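Local structure of calcium-dependent protein kinase, putative (Plasmodium falciparum, 3MSE) at residues L56-I61 with G88-T93. The protein probably phosphorylates serine and threonine residues of target proteins under calcium control, the part described here being its C-terminal calcium-binding EF-hand domain. Sequence-based numbering, arbitrary orientation.
Sequences LSHREI and GNITYT. With CA (calcium ion), chain E.
The imidazole of His58 meets Gly88 and Ile90 obliquely: CD2 lies 3.9 Å from Ile90 CD1, and NE2 lies 4.0 Å from Gly88 CA. Gly88 has a positive phi (72°), a backbone shape that glycine adopts most easily. NE2 is hydrogen-bonded to Asp83, and a water links His58 N to Gly88 O. A second flat group, the Glu60 carboxylate, grips calcium with both oxygens, at 2.6 Å for OE1 and OE2 alike. Ser57 N, above the carboxylate plane, donates to OE2, while Ser57 OG, turned between the backbone N and the carbonyl carbon (chi1 72°), accepts from Glu60 N. This capping box starts the helix and probably helps hold the carboxylate in place. Between the strands, Leu56 N donates to Ile90 O (2.8 Å) and Ile90 N to Leu56 O (2.7 Å). Apolar Leu56 suits its buried place against Phe45 and Leu48. Branched Ile90 suits a strand; its side chain crosses that of Ile61 at about a right angle, CD1 to CD1 3.7 Å. Asp49, Asn51, Asn53 and Ser55 O also bind the ion; Glu60, twelfth from Asp49, closes the EF-hand loop, and the two-stranded antiparallel link to 89-90 is the hallmark of paired EF-hands.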
ATOM      1  N   LEU A  56     -10.237  21.215  -1.196  1.00 37.84           N
ATOM      2  CA  LEU A  56      -9.293  22.343  -1.287  1.00 37.07           C
ATOM      3  C   LEU A  56      -9.578  23.248  -2.459  1.00 35.44           C
ATOM      4  O   LEU A  56      -9.566  22.805  -3.602  1.00 35.95           O
ATOM      5  CB  LEU A  56      -7.836  21.844  -1.378  1.00 36.60           C
ATOM      6  CG  LEU A  56      -7.288  21.028  -0.209  1.00 36.66           C
ATOM      7  CD1 LEU A  56      -5.801  20.741  -0.397  1.00 35.76           C
ATOM      8  CD2 LEU A  56      -7.540  21.730   1.114  1.00 36.86           C
ATOM      9  N   SER A  57      -9.826  24.526  -2.190  1.00 34.59           N
ATOM     10  CA  SER A  57      -9.953  25.485  -3.282  1.00 34.16           C
ATOM     11  C   SER A  57      -8.560  25.846  -3.831  1.00 33.61           C
ATOM     12  O   SER A  57      -7.552  25.534  -3.204  1.00 33.47           O
ATOM     13  CB  SER A  57     -10.691  26.746  -2.840  1.00 34.09           C
ATOM     14  OG  SER A  57      -9.890  27.538  -1.984  1.00 34.56           O
ATOM     15  N   HIS A  58      -8.513  26.504  -4.988  1.00 33.48           N
ATOM     16  CA  HIS A  58      -7.232  27.003  -5.516  1.00 33.97           C
ATOM     17  C   HIS A  58      -6.556  27.954  -4.522  1.00 34.05           C
ATOM     18  O   HIS A  58      -5.360  27.812  -4.231  1.00 34.16           O
ATOM     19  CB  HIS A  58      -7.409  27.644  -6.904  1.00 33.38           C
ATOM     20  CG  HIS A  58      -7.636  26.647  -8.008  1.00 34.24           C
ATOM     21  ND1 HIS A  58      -7.336  26.912  -9.331  1.00 35.32           N
ATOM     22  CD2 HIS A  58      -8.128  25.383  -7.984  1.00 35.21           C
ATOM     23  CE1 HIS A  58      -7.647  25.865 -10.072  1.00 35.45           C
ATOM     24  NE2 HIS A  58      -8.128  24.923  -9.280  1.00 35.53           N
ATOM     25  N   ARG A  59      -7.325  28.898  -3.989  0.50 34.16           N
ATOM     26  CA  ARG A  59      -6.807  29.865  -3.014  0.50 34.20           C
ATOM     27  C   ARG A  59      -6.225  29.208  -1.765  0.50 34.23           C
ATOM     28  O   ARG A  59      -5.137  29.578  -1.318  0.50 34.00           O
ATOM     29  CB  ARG A  59      -7.889  30.876  -2.621  0.50 34.10           C
ATOM     30  CG  ARG A  59      -7.473  31.819  -1.498  0.50 34.12           C
ATOM     31  CD  ARG A  59      -8.669  32.601  -0.961  0.50 32.84           C
ATOM     32  NE  ARG A  59      -9.630  31.716  -0.304  0.50 32.25           N
ATOM     33  CZ  ARG A  59      -9.356  30.970   0.766  0.50 30.27           C
ATOM     34  NH1 ARG A  59      -8.130  30.977   1.305  0.50 28.95           N
ATOM     35  NH2 ARG A  59     -10.304  30.205   1.286  0.50 26.78           N
ATOM     36  N   GLU A  60      -6.945  28.236  -1.199  1.00 34.39           N
ATOM     37  CA  GLU A  60      -6.458  27.532   0.007  1.00 33.76           C
ATOM     38  C   GLU A  60      -5.055  26.941  -0.180  1.00 33.17           C
ATOM     39  O   GLU A  60      -4.223  26.991   0.735  1.00 32.84           O
ATOM     40  CB  GLU A  60      -7.414  26.413   0.449  1.00 34.07           C
ATOM     41  CG  GLU A  60      -8.722  26.923   1.111  1.00 35.62           C
ATOM     42  CD  GLU A  60      -9.701  25.793   1.458  1.00 36.18           C
ATOM     43  OE1 GLU A  60     -10.526  25.986   2.371  1.00 38.05           O
ATOM     44  OE2 GLU A  60      -9.646  24.702   0.837  1.00 36.13           O
ATOM     45  N   ILE A  61      -4.814  26.353  -1.348  1.00 31.74           N
ATOM     46  CA  ILE A  61      -3.510  25.777  -1.660  1.00 31.66           C
ATOM     47  C   ILE A  61      -2.518  26.920  -1.998  1.00 31.84           C
ATOM     48  O   ILE A  61      -1.374  26.917  -1.546  1.00 31.59           O
ATOM     49  CB  ILE A  61      -3.621  24.791  -2.850  1.00 31.02           C
ATOM     50  CG1 ILE A  61      -4.491  23.585  -2.465  1.00 31.12           C
ATOM     51  CG2 ILE A  61      -2.258  24.311  -3.325  1.00 30.32           C
ATOM     52  CD1 ILE A  61      -4.797  22.688  -3.640  1.00 29.38           C
ATOM     53  N   GLY A  88     -12.294  23.565  -9.759  1.00 48.41           N
ATOM     54  CA  GLY A  88     -12.062  24.654  -8.799  1.00 46.44           C
ATOM     55  C   GLY A  88     -12.102  24.201  -7.343  1.00 45.47           C
ATOM     56  O   GLY A  88     -11.927  25.007  -6.424  1.00 44.92           O
ATOM     57  N   ASN A  89     -12.345  22.907  -7.143  1.00 44.18           N
ATOM     58  CA  ASN A  89     -12.347  22.263  -5.839  1.00 43.53           C
ATOM     59  C   ASN A  89     -11.530  20.987  -6.023  1.00 42.96           C
ATOM     60  O   ASN A  89     -11.759  20.229  -6.980  1.00 43.48           O
ATOM     61  CB  ASN A  89     -13.785  21.925  -5.383  1.00 43.54           C
ATOM     62  CG  ASN A  89     -14.654  23.178  -5.181  1.00 44.15           C
ATOM     63  OD1 ASN A  89     -14.602  23.819  -4.124  1.00 44.69           O
ATOM     64  ND2 ASN A  89     -15.427  23.543  -6.201  1.00 41.80           N
ATOM     65  N   ILE A  90     -10.573  20.757  -5.129  1.00 41.25           N
ATOM     66  CA  ILE A  90      -9.678  19.629  -5.251  1.00 39.97           C
ATOM     67  C   ILE A  90      -9.927  18.669  -4.117  1.00 39.38           C
ATOM     68  O   ILE A  90      -9.926  19.063  -2.942  1.00 38.65           O
ATOM     69  CB  ILE A  90      -8.195  20.094  -5.267  1.00 40.54           C
ATOM     70  CG1 ILE A  90      -7.890  20.767  -6.609  1.00 40.35           C
ATOM     71  CG2 ILE A  90      -7.253  18.925  -5.017  1.00 39.06           C
ATOM     72  CD1 ILE A  90      -7.005  21.964  -6.501  1.00 42.31           C
ATOM     73  N   THR A  91     -10.145  17.403  -4.463  1.00 38.79           N
ATOM     74  CA  THR A  91     -10.497  16.418  -3.445  1.00 38.62           C
ATOM     75  C   THR A  91      -9.285  15.922  -2.700  1.00 38.76           C
ATOM     76  O   THR A  91      -8.139  16.097  -3.149  1.00 38.22           O
ATOM     77  CB  THR A  91     -11.219  15.174  -4.036  1.00 38.60           C
ATOM     78  OG1 THR A  91     -10.304  14.456  -4.858  1.00 38.04           O
ATOM     79  CG2 THR A  91     -12.462  15.571  -4.847  1.00 37.95           C
ATOM     80  N   TYR A  92      -9.552  15.272  -1.572  1.00 38.35           N
ATOM     81  CA  TYR A  92      -8.532  14.581  -0.815  1.00 39.10           C
ATOM     82  C   TYR A  92      -7.699  13.625  -1.674  1.00 38.76           C
ATOM     83  O   TYR A  92      -6.451  13.610  -1.602  1.00 38.46           O
ATOM     84  CB  TYR A  92      -9.155  13.805   0.343  1.00 39.48           C
ATOM     85  CG  TYR A  92      -8.170  12.877   0.977  1.00 42.57           C
ATOM     86  CD1 TYR A  92      -7.186  13.364   1.841  1.00 44.27           C
ATOM     87  CD2 TYR A  92      -8.180  11.512   0.678  1.00 44.75           C
ATOM     88  CE1 TYR A  92      -6.250  12.511   2.403  1.00 46.78           C
ATOM     89  CE2 TYR A  92      -7.246  10.647   1.240  1.00 46.77           C
ATOM     90  CZ  TYR A  92      -6.293  11.151   2.100  1.00 47.98           C
ATOM     91  OH  TYR A  92      -5.371  10.303   2.660  1.00 50.30           O
ATOM     92  N   THR A  93      -8.393  12.815  -2.462  1.00 37.41           N
ATOM     93  CA  THR A  93      -7.734  11.852  -3.339  1.00 37.19           C
ATOM     94  C   THR A  93      -6.845  12.545  -4.381  1.00 35.65           C
ATOM     95  O   THR A  93      -5.744  12.097  -4.653  1.00 34.89           O
ATOM     96  CB  THR A  93      -8.787  10.917  -4.011  1.00 37.00           C
ATOM     97  OG1 THR A  93      -9.412  10.162  -2.972  1.00 40.00           O
ATOM     98  CG2 THR A  93      -8.122   9.945  -4.980  1.00 37.39           C
TER
HETATM   99 CA    CA E 183     -11.806  23.792   1.969  1.00 34.59          CA
HETATM  100  O   HOH W   1     -10.805  27.401  -6.717  1.00 33.49           O
HETATM  101  O   HOH W   2     -12.478  24.874   0.602  1.00 27.76           O